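Local structure of salt-tolerant glutaminase (Micrococcus luteus, 3IH8) at residues 90-95 / 111-116; 241-246 / 256-261. The protein probably hydrolyses L-glutamine to L-glutamate and ammonium. All coordinates share one frame; numbering follows the deposited sequence.

Contacts 1 and 2 lie side by side in the glutaminase domain, their centres about 10 Å apart, and both supply residues of the L-glutamate site. Contact 1 brings Asn114, and contact 2 brings Val261 together with Tyr243, a predicted substrate-binding residue; the nearest side-chain atoms of Asn114 and Tyr243 are about 6 Å apart. The two meet directly where Ser92 O packs on Tyr243 CB at 3.6 Å and Met112 O approaches Lys258 CE at 3.9 Å. Both touch a probable SxxK element: Asn114 OD1 of contact 1 hydrogen-bonds Lys67 NZ, while Lys258 of contact 2 touches Ser64, itself a binding residue for L-glutamate.

Contact 1 of 2, residues 90-95 / 111-116; sequences NPSGEA and AMINAG
At the start of helix 114-123, where Asn114 contributes to the L-glutamate site, the carboxylate of Glu94 meets the first turn and the side chain of Asn114. Glu94 CG lies anti to the backbone N (chi1 175°), and a bend at chi2 brings the carboxylate round to the helix. Its OE1 receives the N-H of Asn114 at 2.9 Å through a nearly straight bond (169°) that uses the syn lone pair. OE2 reaches the next amide along, that of Ala115, through water 1, which donates to Glu94 OE2 at 2.6 Å and accepts from Ala115 N at 2.7 Å. Two first-turn N-H groups of a helix whose N-cap position is Ile113 are thus served by one carboxylate, one directly and one through the water, and its negative charge probably suits the helix's positive end; Arg166 forms a salt bridge to OE2. The Asn114 side chain crosses that of Glu94 at about a right angle, with its CB 3.3 Å from Glu94 OE2. Its amide is turned 57° from the carboxylate and bonds elsewhere, OD1 to Lys67 and ND2 to Asn167, another L-glutamate-binding residue. Beside this polar grip, Ile113 CG2 rests 3.9 Å from Gly93 O, packing against the 90-95 backbone.

Contact 2 of 2, residues 241-246 / 256-261; sequences GMYDAA and PAKSGV
Tyr243 and Lys258 cross at about a right angle, the lysine's NZ meeting the phenol oxygen. Lys258 leaves its strand with CG pointing opposite the backbone N across the CA-CB bond (chi1 -172°), then bends at chi2 (72°) and again at chi4 (71°), so that NZ curls back toward its own backbone. NZ donates to Tyr243 OH at 2.8 Å, approaching the ring obliquely. It also donates to Ser259 O at 3.0 Å, in the carbonyl plane, and to water 2 at 2.7 Å. Three partners thus fix the rotation of the amine inside a buried contact. Water 2 ties the same group to both backbones: it accepts from Ser259 N at 2.9 Å and donates to Gly241 O at 3.0 Å. Halfway along the lysine, CD runs past that same Gly241 O at 3.3 Å, so one carbonyl receives the water and borders the aliphatic chain. Gly241 lies close against strand 257-259, its CA making a C-H...O contact of 3.6 Å with Ala257 O. Met242, bent at chi2 and chi3, brings its terminal methyl CE to 3.8 Å from Ala257 O and on toward the amide of Ser259, while Asn287 packs against both Met242 and Ser259. Strand 257-259, an outer strand of the domain's five-stranded antiparallel sheet, carries Lys258, which touches Ser64, and is followed by Gly260. The Lys258-Ser259-Gly260 sequence is consistent with the K(T/S)G motif that flanks the SxxK serine in enzymes of the beta-lactamase fold, the clan to which glutaminases belong.

Contact 1 of 2, residues 90-95 / 111-116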
# COMPACT_ATOMS: atom_id res chain seq x y z
N ASN A 90 -17.20 -0.10 3.27
CA ASN A 90 -17.44 0.46 1.95
C ASN A 90 -17.28 1.97 1.93
O ASN A 90 -17.81 2.69 2.78
CB ASN A 90 -18.86 0.12 1.48
CG ASN A 90 -19.20 -1.34 1.71
OD1 ASN A 90 -18.50 -2.24 1.22
ND2 ASN A 90 -20.27 -1.58 2.46
N PRO A 91 -16.55 2.48 0.94
CA PRO A 91 -16.37 3.93 0.87
C PRO A 91 -17.67 4.62 0.43
O PRO A 91 -18.52 4.00 -0.21
CB PRO A 91 -15.24 4.09 -0.13
CG PRO A 91 -15.41 2.91 -1.04
CD PRO A 91 -15.74 1.79 -0.09
N SER A 92 -17.83 5.89 0.81
CA SER A 92 -19.00 6.65 0.41
C SER A 92 -18.88 8.11 0.81
O SER A 92 -17.97 8.47 1.56
CB SER A 92 -20.27 6.04 1.03
OG SER A 92 -20.54 6.58 2.31
N GLY A 93 -19.78 8.95 0.29
CA GLY A 93 -19.77 10.36 0.63
C GLY A 93 -20.35 10.52 2.03
O GLY A 93 -20.96 9.60 2.56
N GLU A 94 -20.16 11.69 2.64
CA GLU A 94 -20.68 11.93 3.98
C GLU A 94 -22.20 12.07 3.94
O GLU A 94 -22.86 11.88 4.95
CB GLU A 94 -20.06 13.20 4.57
CG GLU A 94 -20.63 13.62 5.94
CD GLU A 94 -20.63 12.50 6.98
OE1 GLU A 94 -19.58 11.86 7.20
OE2 GLU A 94 -21.68 12.25 7.60
N ALA A 95 -22.75 12.40 2.78
CA ALA A 95 -24.20 12.56 2.66
C ALA A 95 -24.86 11.24 3.05
O ALA A 95 -24.44 10.17 2.61
CB ALA A 95 -24.58 12.94 1.23
N ALA A 111 -16.12 3.52 9.01
CA ALA A 111 -15.78 4.28 10.22
C ALA A 111 -15.35 5.73 9.98
O ALA A 111 -15.25 6.51 10.92
CB ALA A 111 -14.69 3.54 11.00
N MET A 112 -15.10 6.09 8.72
CA MET A 112 -14.66 7.44 8.39
C MET A 112 -15.80 8.45 8.26
O MET A 112 -15.58 9.66 8.40
CB MET A 112 -13.82 7.42 7.11
CG MET A 112 -12.52 6.60 7.24
SD MET A 112 -11.48 7.15 8.63
CE MET A 112 -11.84 5.90 9.87
N ILE A 113 -17.01 7.98 7.99
CA ILE A 113 -18.13 8.89 7.88
C ILE A 113 -18.77 9.04 9.27
O ILE A 113 -18.59 8.17 10.13
CB ILE A 113 -19.18 8.39 6.86
CG1 ILE A 113 -19.63 6.97 7.22
CG2 ILE A 113 -18.58 8.44 5.45
CD1 ILE A 113 -20.87 6.50 6.46
N ASN A 114 -19.49 10.13 9.49
CA ASN A 114 -20.13 10.38 10.79
C ASN A 114 -21.04 9.25 11.29
O ASN A 114 -20.97 8.87 12.46
CB ASN A 114 -20.90 11.71 10.74
CG ASN A 114 -19.97 12.93 10.77
OD1 ASN A 114 -18.81 12.88 10.32
ND2 ASN A 114 -20.48 14.05 11.27
N ALA A 115 -21.89 8.70 10.43
CA ALA A 115 -22.77 7.62 10.88
C ALA A 115 -21.91 6.46 11.42
O ALA A 115 -22.22 5.89 12.46
CB ALA A 115 -23.66 7.13 9.74
N GLY A 116 -20.84 6.14 10.71
CA GLY A 116 -19.97 5.06 11.17
C GLY A 116 -19.25 5.41 12.47
O GLY A 116 -19.13 4.57 13.36
O HOH W 1 -22.58 9.88 8.09

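Contact 2 of 2, residues 241-246 / 256-261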
# COMPACT_ATOMS: atom_id res chain seq x y z
N GLY A 241 -11.03 7.46 3.73
CA GLY A 241 -10.62 8.70 4.34
C GLY A 241 -11.01 9.95 3.59
O GLY A 241 -11.44 10.93 4.20
N MET A 242 -10.85 9.93 2.27
CA MET A 242 -11.19 11.06 1.43
C MET A 242 -12.53 10.89 0.71
O MET A 242 -12.75 11.45 -0.37
CB MET A 242 -10.07 11.32 0.40
CG MET A 242 -8.80 11.95 1.00
SD MET A 242 -9.15 13.50 1.91
CE MET A 242 -7.94 13.41 3.23
N TYR A 243 -13.42 10.12 1.32
CA TYR A 243 -14.77 9.88 0.80
C TYR A 243 -14.82 9.46 -0.67
O TYR A 243 -14.12 8.53 -1.07
CB TYR A 243 -15.63 11.13 1.03
CG TYR A 243 -15.50 11.68 2.43
CD1 TYR A 243 -14.48 12.58 2.75
CD2 TYR A 243 -16.34 11.25 3.45
CE1 TYR A 243 -14.31 13.04 4.06
CE2 TYR A 243 -16.18 11.71 4.77
CZ TYR A 243 -15.16 12.60 5.06
OH TYR A 243 -14.96 13.06 6.35
N ASP A 244 -15.65 10.11 -1.48
CA ASP A 244 -15.75 9.75 -2.89
C ASP A 244 -14.56 10.19 -3.72
O ASP A 244 -14.47 9.87 -4.91
CB ASP A 244 -17.04 10.29 -3.52
CG ASP A 244 -18.26 9.50 -3.10
OD1 ASP A 244 -18.14 8.27 -2.92
OD2 ASP A 244 -19.35 10.11 -2.96
N ALA A 245 -13.63 10.91 -3.10
CA ALA A 245 -12.43 11.36 -3.78
C ALA A 245 -11.27 10.41 -3.48
O ALA A 245 -10.14 10.63 -3.92
CB ALA A 245 -12.08 12.78 -3.33
N ALA A 246 -11.56 9.35 -2.73
CA ALA A 246 -10.56 8.35 -2.32
C ALA A 246 -9.76 7.70 -3.46
O ALA A 246 -8.54 7.54 -3.35
CB ALA A 246 -11.23 7.26 -1.48
N PRO A 256 -2.40 7.39 2.87
CA PRO A 256 -3.66 7.24 3.61
C PRO A 256 -3.77 8.43 4.57
O PRO A 256 -2.84 8.71 5.33
CB PRO A 256 -3.48 5.92 4.36
CG PRO A 256 -2.45 5.18 3.54
CD PRO A 256 -1.49 6.27 3.15
N ALA A 257 -4.88 9.14 4.52
CA ALA A 257 -5.02 10.29 5.38
C ALA A 257 -6.46 10.66 5.71
O ALA A 257 -7.41 10.13 5.12
CB ALA A 257 -4.33 11.47 4.75
N LYS A 258 -6.61 11.57 6.67
CA LYS A 258 -7.92 12.03 7.08
C LYS A 258 -7.80 13.46 7.58
O LYS A 258 -6.94 13.76 8.40
CB LYS A 258 -8.49 11.15 8.20
CG LYS A 258 -9.95 11.47 8.53
CD LYS A 258 -10.88 10.99 7.42
CE LYS A 258 -12.29 11.57 7.54
NZ LYS A 258 -12.33 13.04 7.22
N SER A 259 -8.67 14.33 7.07
CA SER A 259 -8.68 15.73 7.47
C SER A 259 -9.77 15.97 8.51
O SER A 259 -10.71 15.17 8.61
CB SER A 259 -8.93 16.61 6.25
OG SER A 259 -9.39 17.89 6.63
N GLY A 260 -9.64 17.06 9.27
CA GLY A 260 -10.61 17.44 10.29
C GLY A 260 -11.01 18.89 10.02
O GLY A 260 -10.18 19.66 9.52
N VAL A 261 -12.24 19.28 10.35
CA VAL A 261 -12.70 20.64 10.07
C VAL A 261 -12.04 21.78 10.84
O VAL A 261 -12.33 22.94 10.58
CB VAL A 261 -14.24 20.80 10.21
CG1 VAL A 261 -14.95 19.86 9.23
CG2 VAL A 261 -14.68 20.54 11.66
O HOH W 2 -10.70 13.67 5.10